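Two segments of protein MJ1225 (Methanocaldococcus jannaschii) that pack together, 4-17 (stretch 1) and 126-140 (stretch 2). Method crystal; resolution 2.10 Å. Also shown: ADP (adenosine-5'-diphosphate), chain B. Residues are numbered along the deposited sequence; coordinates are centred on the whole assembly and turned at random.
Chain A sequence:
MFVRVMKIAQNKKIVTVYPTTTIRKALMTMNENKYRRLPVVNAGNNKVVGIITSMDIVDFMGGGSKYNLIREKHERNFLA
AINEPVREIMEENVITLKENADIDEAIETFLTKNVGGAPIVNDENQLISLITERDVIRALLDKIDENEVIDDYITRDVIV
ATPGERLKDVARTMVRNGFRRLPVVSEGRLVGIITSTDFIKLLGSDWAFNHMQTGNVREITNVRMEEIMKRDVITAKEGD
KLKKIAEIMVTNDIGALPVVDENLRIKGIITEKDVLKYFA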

ATOM      1  N   ARG A   4       6.380 -18.273 -16.963  1.00 66.00           N
ATOM      2  CA  ARG A   4       7.306 -17.644 -16.013  1.00 66.05           C
ATOM      3  C   ARG A   4       6.935 -16.206 -15.681  1.00 65.85           C
ATOM      4  O   ARG A   4       6.643 -15.409 -16.577  1.00 65.74           O
ATOM      5  N   VAL A   5       6.942 -15.889 -14.383  1.00 65.85           N
ATOM      6  CA  VAL A   5       6.640 -14.532 -13.909  1.00 65.94           C
ATOM      7  C   VAL A   5       7.577 -13.511 -14.531  1.00 66.35           C
ATOM      8  O   VAL A   5       7.172 -12.376 -14.798  1.00 66.25           O
ATOM      9  N   MET A   6       8.826 -13.920 -14.760  1.00 67.07           N
ATOM     10  CA  MET A   6       9.813 -13.071 -15.419  1.00 67.94           C
ATOM     11  C   MET A   6       9.333 -12.566 -16.780  1.00 68.71           C
ATOM     12  O   MET A   6       9.754 -11.495 -17.226  1.00 68.76           O
ATOM     13  N   LYS A   7       8.451 -13.328 -17.429  1.00 69.81           N
ATOM     14  CA  LYS A   7       7.863 -12.924 -18.713  1.00 70.95           C
ATOM     15  C   LYS A   7       6.963 -11.688 -18.608  1.00 71.68           C
ATOM     16  O   LYS A   7       6.844 -10.921 -19.566  1.00 71.73           O
ATOM     17  N   ILE A   8       6.331 -11.509 -17.450  1.00 72.66           N
ATOM     18  CA  ILE A   8       5.515 -10.325 -17.176  1.00 73.63           C
ATOM     19  C   ILE A   8       6.345  -9.257 -16.499  1.00 74.27           C
ATOM     20  O   ILE A   8       6.116  -8.054 -16.694  1.00 74.38           O
ATOM     21  N   ALA A   9       7.307  -9.714 -15.695  1.00 75.00           N
ATOM     22  CA  ALA A   9       8.049  -8.838 -14.798  1.00 75.57           C
ATOM     23  C   ALA A   9       8.469  -7.553 -15.485  1.00 75.82           C
ATOM     24  O   ALA A   9       9.139  -7.568 -16.522  1.00 75.93           O
ATOM     25  N   GLN A  10       8.043  -6.446 -14.886  1.00 75.89           N
ATOM     26  CA  GLN A  10       8.314  -5.113 -15.388  1.00 75.74           C
ATOM     27  C   GLN A  10       9.794  -4.944 -15.645  1.00 75.25           C
ATOM     28  O   GLN A  10      10.627  -4.995 -14.731  1.00 75.34           O
ATOM     29  N   ASN A  11      10.094  -4.726 -16.921  1.00 74.26           N
ATOM     30  CA  ASN A  11      11.441  -4.772 -17.456  1.00 72.98           C
ATOM     31  C   ASN A  11      12.272  -3.589 -17.002  1.00 71.47           C
ATOM     32  O   ASN A  11      13.463  -3.486 -17.335  1.00 71.47           O
ATOM     33  N   LYS A  12      11.625  -2.677 -16.278  1.00 69.15           N
ATOM     34  CA  LYS A  12      12.301  -1.512 -15.745  1.00 66.61           C
ATOM     35  C   LYS A  12      13.317  -1.902 -14.675  1.00 64.32           C
ATOM     36  O   LYS A  12      13.324  -3.033 -14.176  1.00 64.20           O
ATOM     37  N   LYS A  13      14.187  -0.951 -14.352  1.00 61.08           N
ATOM     38  CA  LYS A  13      15.032  -1.028 -13.172  1.00 57.76           C
ATOM     39  C   LYS A  13      14.176  -0.906 -11.914  1.00 54.85           C
ATOM     40  O   LYS A  13      13.235  -0.110 -11.857  1.00 54.51           O
ATOM     41  N   ILE A  14      14.497  -1.700 -10.903  1.00 51.10           N
ATOM     42  CA  ILE A  14      13.740  -1.625  -9.670  1.00 47.40           C
ATOM     43  C   ILE A  14      14.348  -0.558  -8.779  1.00 45.06           C
ATOM     44  O   ILE A  14      15.556  -0.554  -8.526  1.00 44.66           O
ATOM     45  N   VAL A  15      13.499   0.365  -8.336  1.00 42.19           N
ATOM     46  CA  VAL A  15      13.894   1.415  -7.401  1.00 39.76           C
ATOM     47  C   VAL A  15      14.084   0.809  -6.007  1.00 38.27           C
ATOM     48  O   VAL A  15      13.171   0.188  -5.459  1.00 38.00           O
ATOM     49  N   THR A  16      15.280   0.986  -5.452  1.00 36.56           N
ATOM     50  CA  THR A  16      15.631   0.400  -4.162  1.00 35.10           C
ATOM     51  C   THR A  16      16.249   1.425  -3.222  1.00 34.24           C
ATOM     52  O   THR A  16      16.631   2.524  -3.639  1.00 34.04           O
ATOM     53  N   VAL A  17      16.333   1.051  -1.946  1.00 33.10           N
ATOM     54  CA  VAL A  17      17.176   1.747  -0.968  1.00 32.36           C
ATOM     55  C   VAL A  17      18.132   0.752  -0.278  1.00 32.27           C
ATOM     56  O   VAL A  17      18.049  -0.460  -0.506  1.00 32.28           O
ATOM     57  N   GLN A 126      19.922 -12.244  -4.927  1.00 47.42           N
ATOM     58  CA  GLN A 126      20.174 -10.954  -5.567  1.00 46.49           C
ATOM     59  C   GLN A 126      18.906 -10.498  -6.275  1.00 45.56           C
ATOM     60  O   GLN A 126      18.205 -11.312  -6.878  1.00 45.38           O
ATOM     61  N   LEU A 127      18.614  -9.203  -6.201  1.00 44.46           N
ATOM     62  CA  LEU A 127      17.412  -8.666  -6.827  1.00 43.51           C
ATOM     63  C   LEU A 127      17.498  -8.747  -8.349  1.00 42.92           C
ATOM     64  O   LEU A 127      18.460  -8.267  -8.952  1.00 42.81           O
ATOM     65  N   ILE A 128      16.485  -9.362  -8.954  1.00 42.19           N
ATOM     66  CA  ILE A 128      16.389  -9.495 -10.404  1.00 41.55           C
ATOM     67  C   ILE A 128      15.317  -8.546 -10.939  1.00 40.87           C
ATOM     68  O   ILE A 128      15.571  -7.757 -11.853  1.00 40.91           O
ATOM     69  N   SER A 129      14.127  -8.631 -10.347  1.00 39.92           N
ATOM     70  CA  SER A 129      12.990  -7.800 -10.724  1.00 39.09           C
ATOM     71  C   SER A 129      12.000  -7.723  -9.562  1.00 38.51           C
ATOM     72  O   SER A 129      12.372  -7.919  -8.403  1.00 38.30           O
ATOM     73  N   LEU A 130      10.740  -7.439  -9.887  1.00 37.96           N
ATOM     74  CA  LEU A 130       9.649  -7.379  -8.922  1.00 37.57           C
ATOM     75  C   LEU A 130       8.334  -7.555  -9.670  1.00 37.22           C
ATOM     76  O   LEU A 130       8.164  -7.035 -10.774  1.00 37.39           O
ATOM     77  N   ILE A 131       7.414  -8.298  -9.062  1.00 36.60           N
ATOM     78  CA  ILE A 131       6.070  -8.494  -9.605  1.00 35.90           C
ATOM     79  C   ILE A 131       5.032  -8.084  -8.558  1.00 35.36           C
ATOM     80  O   ILE A 131       5.212  -8.334  -7.366  1.00 35.20           O
ATOM     81  N   THR A 132       3.956  -7.445  -9.009  1.00 34.74           N
ATOM     82  CA  THR A 132       2.876  -7.037  -8.118  1.00 34.19           C
ATOM     83  C   THR A 132       1.579  -7.613  -8.658  1.00 33.88           C
ATOM     84  O   THR A 132       1.549  -8.137  -9.776  1.00 33.85           O
ATOM     85  N   GLU A 133       0.512  -7.512  -7.869  1.00 33.38           N
ATOM     86  CA  GLU A 133      -0.814  -7.984  -8.278  1.00 32.93           C
ATOM     87  C   GLU A 133      -1.328  -7.294  -9.551  1.00 32.86           C
ATOM     88  O   GLU A 133      -1.916  -7.950 -10.417  1.00 32.54           O
ATOM     89  N   ARG A 134      -1.090  -5.985  -9.658  1.00 32.76           N
ATOM     90  CA  ARG A 134      -1.461  -5.195 -10.842  1.00 33.07           C
ATOM     91  C   ARG A 134      -0.792  -5.733 -12.110  1.00 32.90           C
ATOM     92  O   ARG A 134      -1.438  -5.839 -13.153  1.00 32.73           O
ATOM     93  N   ASP A 135       0.498  -6.062 -12.009  1.00 33.12           N
ATOM     94  CA  ASP A 135       1.267  -6.614 -13.133  1.00 33.61           C
ATOM     95  C   ASP A 135       0.587  -7.865 -13.683  1.00 33.63           C
ATOM     96  O   ASP A 135       0.509  -8.060 -14.900  1.00 33.70           O
ATOM     97  N   VAL A 136       0.110  -8.710 -12.770  1.00 33.66           N
ATOM     98  CA  VAL A 136      -0.549  -9.970 -13.118  1.00 33.59           C
ATOM     99  C   VAL A 136      -1.943  -9.744 -13.707  1.00 33.91           C
ATOM    100  O   VAL A 136      -2.289 -10.339 -14.731  1.00 33.72           O
ATOM    101  N   ILE A 137      -2.736  -8.891 -13.065  1.00 34.34           N
ATOM    102  CA  ILE A 137      -4.068  -8.577 -13.569  1.00 35.12           C
ATOM    103  C   ILE A 137      -3.976  -7.972 -14.972  1.00 36.15           C
ATOM    104  O   ILE A 137      -4.773  -8.309 -15.855  1.00 36.20           O
ATOM    105  N   ARG A 138      -2.999  -7.082 -15.163  1.00 37.44           N
ATOM    106  CA  ARG A 138      -2.734  -6.460 -16.461  1.00 38.97           C
ATOM    107  C   ARG A 138      -2.404  -7.520 -17.509  1.00 39.54           C
ATOM    108  O   ARG A 138      -2.890  -7.449 -18.640  1.00 39.71           O
ATOM    109  N   ALA A 139      -1.591  -8.502 -17.125  1.00 40.26           N
ATOM    110  CA  ALA A 139      -1.205  -9.574 -18.036  1.00 40.91           C
ATOM    111  C   ALA A 139      -2.365 -10.508 -18.379  1.00 41.38           C
ATOM    112  O   ALA A 139      -2.414 -11.047 -19.484  1.00 41.51           O
ATOM    113  N   LEU A 140      -3.298 -10.688 -17.444  1.00 41.99           N
ATOM    114  CA  LEU A 140      -4.367 -11.683 -17.602  1.00 42.70           C
ATOM    115  C   LEU A 140      -5.756 -11.096 -17.857  1.00 43.51           C
ATOM    116  O   LEU A 140      -6.745 -11.833 -17.908  1.00 43.47           O
TER

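The contact between 4-17 and 126-140 is a mainly apolar packing of a winding N-terminal segment against a strand and the helix that follows it, with no clear hydrogen bond directly across and an ADP bound by residues of both stretches. Ile8 points toward stretch 2 and gives the largest share of stretch 1: in its m, t rotamer it sets CG2 3.8 Å from Ile131 CD1 and CG1 3.8 Å from Ala139 CB, so one side chain meets both strand and helix. Its CG2 also lies 3.5 Å from the backbone Asp135 O. Ile131 starts sideways, with chi1 t and chi2 off-well at 96°, but its end comes nearer, and CD1 reaches to 4.2 Å from Val5 O. Met6 leaves its backbone pointing away; three m torsions fold it back until CE sits 3.5 Å from Ile128 CG2 and SD 4.0 Å from Ser129 CB. Ala9, too short to reach far, places CB 3.5 Å from Ser129 OG.

Further along, Ile14 (m, m) points toward the strand. Its CB packs 3.8 Å from Leu127 CD2, its CG1 3.8 Å from Ser129 C, and its CD1 4.0 Å from Leu130 CB. Leu127 (t, p) points back toward stretch 1, and the same CD2 also meets Thr16 CG2 at 3.6 Å, Thr16 being in the p rotamer.

The polar part gathers around Gln10, whose chi1 of 15° lies between wells and whose end comes nearer to stretch 2. Its CG lies 3.3 Å from Leu130 O. Gln10 OE1 is 3.2 Å from Asp135 OD2, but both are acceptors and no hydrogen bond joins them; the ribose supplies donors instead. ADP O2' donates to Gln10 OE1 over a very short 2.3 Å, and ADP O3' donates to Asp135 OD1 at 3.2 Å, so the sugar links the two stretches. Asp135 (chi1 m) is also held within its own stretch, where OD2 accepts from Thr132 N at 3.1 Å. In return Asp135 N donates to Thr132 OG1 at 3.4 Å, a weak bond that caps the helix. Thr132 OG1 (p rotamer) donates to ADP O2A at 2.8 Å, while Arg134 NH1 gives a weak bond to ADP O1A at 2.6 Å. At the adenine, the Val15 side chain points away from stretch 2, yet its backbone reads the base edge: Val15 N donates to ADP N1 and ADP N6 donates to Val15 O, both at 3.1 Å. Leu130 CD2 approaches ADP N7 to 3.8 Å.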

ATOM      1  CB  ARG A   4       8.761 -17.738 -16.487  1.00 66.18           C
ATOM      2  CG  ARG A   4       9.204 -19.158 -16.762  1.00 67.22           C
ATOM      3  CD  ARG A   4      10.436 -19.540 -15.972  1.00 69.07           C
ATOM      4  NE  ARG A   4      10.165 -20.756 -15.207  1.00 70.68           N
ATOM      5  CZ  ARG A   4      10.257 -21.996 -15.683  1.00 71.64           C
ATOM      6  NH1 ARG A   4      10.638 -22.220 -16.938  1.00 72.02           N
ATOM      7  NH2 ARG A   4       9.974 -23.024 -14.893  1.00 71.99           N
ATOM      8  CB  VAL A   5       6.681 -14.378 -12.353  1.00 65.84           C
ATOM      9  CG1 VAL A   5       5.507 -15.071 -11.710  1.00 65.73           C
ATOM     10  CG2 VAL A   5       8.010 -14.857 -11.758  1.00 65.70           C
ATOM     11  CB  MET A   6      11.161 -13.788 -15.557  1.00 67.83           C
ATOM     12  CG  MET A   6      12.042 -13.710 -14.313  1.00 67.78           C
ATOM     13  SD  MET A   6      12.294 -12.031 -13.689  1.00 67.75           S
ATOM     14  CE  MET A   6      13.368 -11.321 -14.994  1.00 67.79           C
ATOM     15  CB  LYS A   7       7.101 -14.080 -19.374  1.00 70.96           C
ATOM     16  CG  LYS A   7       7.949 -14.953 -20.291  1.00 71.36           C
ATOM     17  CD  LYS A   7       8.432 -16.219 -19.603  1.00 71.85           C
ATOM     18  CE  LYS A   7       9.559 -16.875 -20.400  1.00 72.04           C
ATOM     19  NZ  LYS A   7       9.731 -18.328 -20.019  1.00 72.10           N
ATOM     20  CB  ILE A   8       4.363 -10.638 -16.212  1.00 73.60           C
ATOM     21  CG1 ILE A   8       3.438 -11.708 -16.796  1.00 73.61           C
ATOM     22  CG2 ILE A   8       3.585  -9.366 -15.843  1.00 73.66           C
ATOM     23  CD1 ILE A   8       2.716 -12.492 -15.715  1.00 73.59           C
ATOM     24  CB  ALA A   9       9.253  -9.560 -14.211  1.00 75.62           C
ATOM     25  CB  GLN A  10       7.823  -4.097 -14.374  1.00 75.91           C
ATOM     26  CG  GLN A  10       7.553  -4.754 -13.040  1.00 76.12           C
ATOM     27  CD  GLN A  10       7.670  -3.812 -11.879  1.00 76.40           C
ATOM     28  OE1 GLN A  10       6.943  -3.950 -10.860  1.00 76.34           O
ATOM     29  NE2 GLN A  10       8.593  -2.852 -11.995  1.00 76.44           N
ATOM     30  CB  ASN A  11      11.351  -4.729 -18.973  1.00 73.35           C
ATOM     31  CG  ASN A  11      10.824  -3.403 -19.471  1.00 73.82           C
ATOM     32  OD1 ASN A  11       9.645  -3.275 -19.803  1.00 74.20           O
ATOM     33  ND2 ASN A  11      11.692  -2.394 -19.507  1.00 74.18           N
ATOM     34  CB  LYS A  12      11.282  -0.515 -15.169  1.00 66.94           C
ATOM     35  CG  LYS A  12      11.935   0.504 -14.229  1.00 67.22           C
ATOM     36  CD  LYS A  12      11.081   1.668 -13.810  1.00 67.69           C
ATOM     37  CE  LYS A  12      11.949   2.599 -12.951  1.00 67.84           C
ATOM     38  NZ  LYS A  12      11.279   3.886 -12.642  1.00 68.00           N
ATOM     39  CB  LYS A  13      16.109   0.068 -13.201  1.00 58.20           C
ATOM     40  CG  LYS A  13      15.598   1.520 -13.332  1.00 59.01           C
ATOM     41  CD  LYS A  13      15.383   1.949 -14.786  1.00 60.54           C
ATOM     42  CE  LYS A  13      16.703   2.177 -15.514  1.00 61.28           C
ATOM     43  NZ  LYS A  13      16.520   2.225 -16.997  1.00 61.67           N
ATOM     44  CB  ILE A  14      13.641  -2.997  -8.963  1.00 47.45           C
ATOM     45  CG1 ILE A  14      13.009  -4.038  -9.901  1.00 47.09           C
ATOM     46  CG2 ILE A  14      12.852  -2.893  -7.653  1.00 47.21           C
ATOM     47  CD1 ILE A  14      11.724  -3.575 -10.624  1.00 46.79           C
ATOM     48  CB  VAL A  15      12.859   2.573  -7.374  1.00 39.74           C
ATOM     49  CG1 VAL A  15      13.178   3.562  -6.270  1.00 39.34           C
ATOM     50  CG2 VAL A  15      12.819   3.286  -8.721  1.00 39.64           C
ATOM     51  CB  THR A  16      16.646  -0.758  -4.323  1.00 35.14           C
ATOM     52  OG1 THR A  16      17.853  -0.258  -4.912  1.00 35.20           O
ATOM     53  CG2 THR A  16      16.086  -1.869  -5.196  1.00 34.61           C
ATOM     54  CB  VAL A  17      16.339   2.545   0.080  1.00 32.09           C
ATOM     55  CG1 VAL A  17      15.476   3.604  -0.602  1.00 31.77           C
ATOM     56  CG2 VAL A  17      15.482   1.614   0.937  1.00 31.51           C
ATOM     57  CB  GLN A 126      21.326 -11.061  -6.575  1.00 46.68           C
ATOM     58  CG  GLN A 126      22.713 -11.264  -5.965  1.00 47.35           C
ATOM     59  CD  GLN A 126      23.811 -11.371  -7.018  1.00 48.33           C
ATOM     60  OE1 GLN A 126      23.821 -12.294  -7.833  1.00 48.90           O
ATOM     61  NE2 GLN A 126      24.746 -10.422  -7.000  1.00 48.45           N
ATOM     62  CB  LEU A 127      17.159  -7.223  -6.384  1.00 43.48           C
ATOM     63  CG  LEU A 127      15.851  -6.596  -6.878  1.00 43.49           C
ATOM     64  CD1 LEU A 127      14.644  -7.225  -6.191  1.00 43.55           C
ATOM     65  CD2 LEU A 127      15.865  -5.099  -6.657  1.00 43.47           C
ATOM     66  CB  ILE A 128      16.091 -10.973 -10.817  1.00 41.61           C
ATOM     67  CG1 ILE A 128      17.319 -11.875 -10.580  1.00 41.84           C
ATOM     68  CG2 ILE A 128      15.623 -11.071 -12.275  1.00 41.66           C
ATOM     69  CD1 ILE A 128      18.663 -11.287 -11.067  1.00 42.19           C
ATOM     70  CB  SER A 129      12.307  -8.372 -11.973  1.00 39.10           C
ATOM     71  OG  SER A 129      11.403  -7.431 -12.529  1.00 39.31           O
ATOM     72  CB  LEU A 130       9.645  -6.042  -8.177  1.00 37.57           C
ATOM     73  CG  LEU A 130       8.569  -5.849  -7.099  1.00 37.62           C
ATOM     74  CD1 LEU A 130       9.194  -5.866  -5.711  1.00 37.74           C
ATOM     75  CD2 LEU A 130       7.866  -4.527  -7.328  1.00 37.92           C
ATOM     76  CB  ILE A 131       5.846  -9.968 -10.062  1.00 35.98           C
ATOM     77  CG1 ILE A 131       4.508 -10.146 -10.792  1.00 36.23           C
ATOM     78  CG2 ILE A 131       5.953 -10.945  -8.899  1.00 35.73           C
ATOM     79  CD1 ILE A 131       4.618 -10.084 -12.298  1.00 37.00           C
ATOM     80  CB  THR A 132       2.739  -5.503  -8.047  1.00 34.14           C
ATOM     81  OG1 THR A 132       2.255  -5.008  -9.303  1.00 34.00           O
ATOM     82  CG2 THR A 132       4.076  -4.840  -7.720  1.00 34.02           C
ATOM     83  CB  GLU A 133      -1.815  -7.815  -7.135  1.00 32.94           C
ATOM     84  CG  GLU A 133      -1.543  -8.710  -5.934  1.00 32.76           C
ATOM     85  CD  GLU A 133      -2.408  -8.361  -4.739  1.00 32.83           C
ATOM     86  OE1 GLU A 133      -2.956  -9.291  -4.111  1.00 33.36           O
ATOM     87  OE2 GLU A 133      -2.544  -7.157  -4.432  1.00 33.08           O
ATOM     88  CB  ARG A 134      -1.109  -3.709 -10.640  1.00 33.16           C
ATOM     89  CG  ARG A 134      -1.747  -2.743 -11.659  1.00 34.95           C
ATOM     90  CD  ARG A 134      -1.903  -1.303 -11.127  1.00 37.49           C
ATOM     91  NE  ARG A 134      -2.434  -1.271  -9.762  1.00 39.36           N
ATOM     92  CZ  ARG A 134      -1.928  -0.561  -8.753  1.00 40.11           C
ATOM     93  NH1 ARG A 134      -0.877   0.238  -8.946  1.00 40.53           N
ATOM     94  NH2 ARG A 134      -2.493  -0.631  -7.550  1.00 40.32           N
ATOM     95  CB  ASP A 135       2.685  -7.001 -12.692  1.00 33.72           C
ATOM     96  CG  ASP A 135       3.583  -5.806 -12.416  1.00 34.56           C
ATOM     97  OD1 ASP A 135       3.338  -4.704 -12.955  1.00 35.76           O
ATOM     98  OD2 ASP A 135       4.564  -5.984 -11.659  1.00 35.17           O
ATOM     99  CB  VAL A 136      -0.623 -10.938 -11.903  1.00 33.57           C
ATOM    100  CG1 VAL A 136      -1.345 -12.229 -12.271  1.00 33.49           C
ATOM    101  CG2 VAL A 136       0.775 -11.258 -11.386  1.00 33.01           C
ATOM    102  CB  ILE A 137      -4.824  -7.617 -12.622  1.00 34.94           C
ATOM    103  CG1 ILE A 137      -5.125  -8.313 -11.288  1.00 34.75           C
ATOM    104  CG2 ILE A 137      -6.128  -7.134 -13.272  1.00 34.23           C
ATOM    105  CD1 ILE A 137      -5.689  -7.398 -10.217  1.00 34.68           C
ATOM    106  CB  ARG A 138      -1.599  -5.430 -16.354  1.00 39.15           C
ATOM    107  CG  ARG A 138      -1.401  -4.562 -17.598  1.00 40.92           C
ATOM    108  CD  ARG A 138      -0.339  -3.480 -17.391  1.00 43.85           C
ATOM    109  NE  ARG A 138      -0.833  -2.353 -16.597  1.00 46.08           N
ATOM    110  CZ  ARG A 138      -0.431  -2.055 -15.363  1.00 47.27           C
ATOM    111  NH1 ARG A 138       0.493  -2.792 -14.757  1.00 47.86           N
ATOM    112  NH2 ARG A 138      -0.950  -1.008 -14.734  1.00 47.76           N
ATOM    113  CB  ALA A 139      -0.033 -10.365 -17.462  1.00 40.79           C
ATOM    114  CB  LEU A 140      -4.417 -12.605 -16.376  1.00 42.50           C
ATOM    115  CG  LEU A 140      -3.151 -13.383 -16.002  1.00 42.15           C
ATOM    116  CD1 LEU A 140      -3.373 -14.152 -14.708  1.00 41.50           C
ATOM    117  CD2 LEU A 140      -2.714 -14.331 -17.117  1.00 42.42           C
TER
HETATM  118  PB  ADP B 281       2.885  -0.708  -4.783  1.00 83.89           P
HETATM  119  O1B ADP B 281       3.667   0.458  -5.256  1.00 84.21           O
HETATM  120  O2B ADP B 281       1.431  -0.262  -4.215  1.00 84.09           O
HETATM  121  O3B ADP B 281       3.569  -1.463  -3.549  1.00 84.15           O
HETATM  122  PA  ADP B 281       1.422  -1.551  -6.979  1.00 80.80           P
HETATM  123  O1A ADP B 281       0.887  -0.157  -7.097  1.00 81.06           O
HETATM  124  O2A ADP B 281       1.413  -2.543  -8.288  1.00 80.96           O
HETATM  125  O3A ADP B 281       2.640  -1.821  -5.919  1.00 82.53           O
HETATM  126  O5' ADP B 281       2.746  -1.005  -7.800  1.00 78.64           O
HETATM  127  C5' ADP B 281       2.793   0.168  -8.675  1.00 74.75           C
HETATM  128  C4' ADP B 281       3.363  -0.159 -10.089  1.00 71.65           C
HETATM  129  O4' ADP B 281       4.774   0.189 -10.263  1.00 69.44           O
HETATM  130  C3' ADP B 281       3.233  -1.665 -10.330  1.00 70.50           C
HETATM  131  O3' ADP B 281       2.660  -1.915 -11.630  1.00 70.79           O
HETATM  132  C2' ADP B 281       4.649  -2.228 -10.237  1.00 68.86           C
HETATM  133  O2' ADP B 281       4.872  -3.013 -11.410  1.00 68.90           O
HETATM  134  C1' ADP B 281       5.602  -1.018 -10.231  1.00 66.97           C
HETATM  135  N9  ADP B 281       6.548  -0.894  -9.048  1.00 63.11           N
HETATM  136  C8  ADP B 281       6.227  -1.003  -7.755  1.00 61.60           C
HETATM  137  N7  ADP B 281       7.316  -0.820  -7.004  1.00 60.07           N
HETATM  138  C5  ADP B 281       8.342  -0.586  -7.817  1.00 59.32           C
HETATM  139  C6  ADP B 281       9.700  -0.327  -7.620  1.00 58.01           C
HETATM  140  N6  ADP B 281      10.211  -0.278  -6.391  1.00 56.86           N
HETATM  141  N1  ADP B 281      10.489  -0.129  -8.693  1.00 57.88           N
HETATM  142  C2  ADP B 281       9.992  -0.180  -9.924  1.00 58.58           C
HETATM  143  N3  ADP B 281       8.704  -0.423 -10.142  1.00 59.51           N
HETATM  144  C4  ADP B 281       7.856  -0.633  -9.116  1.00 60.67           C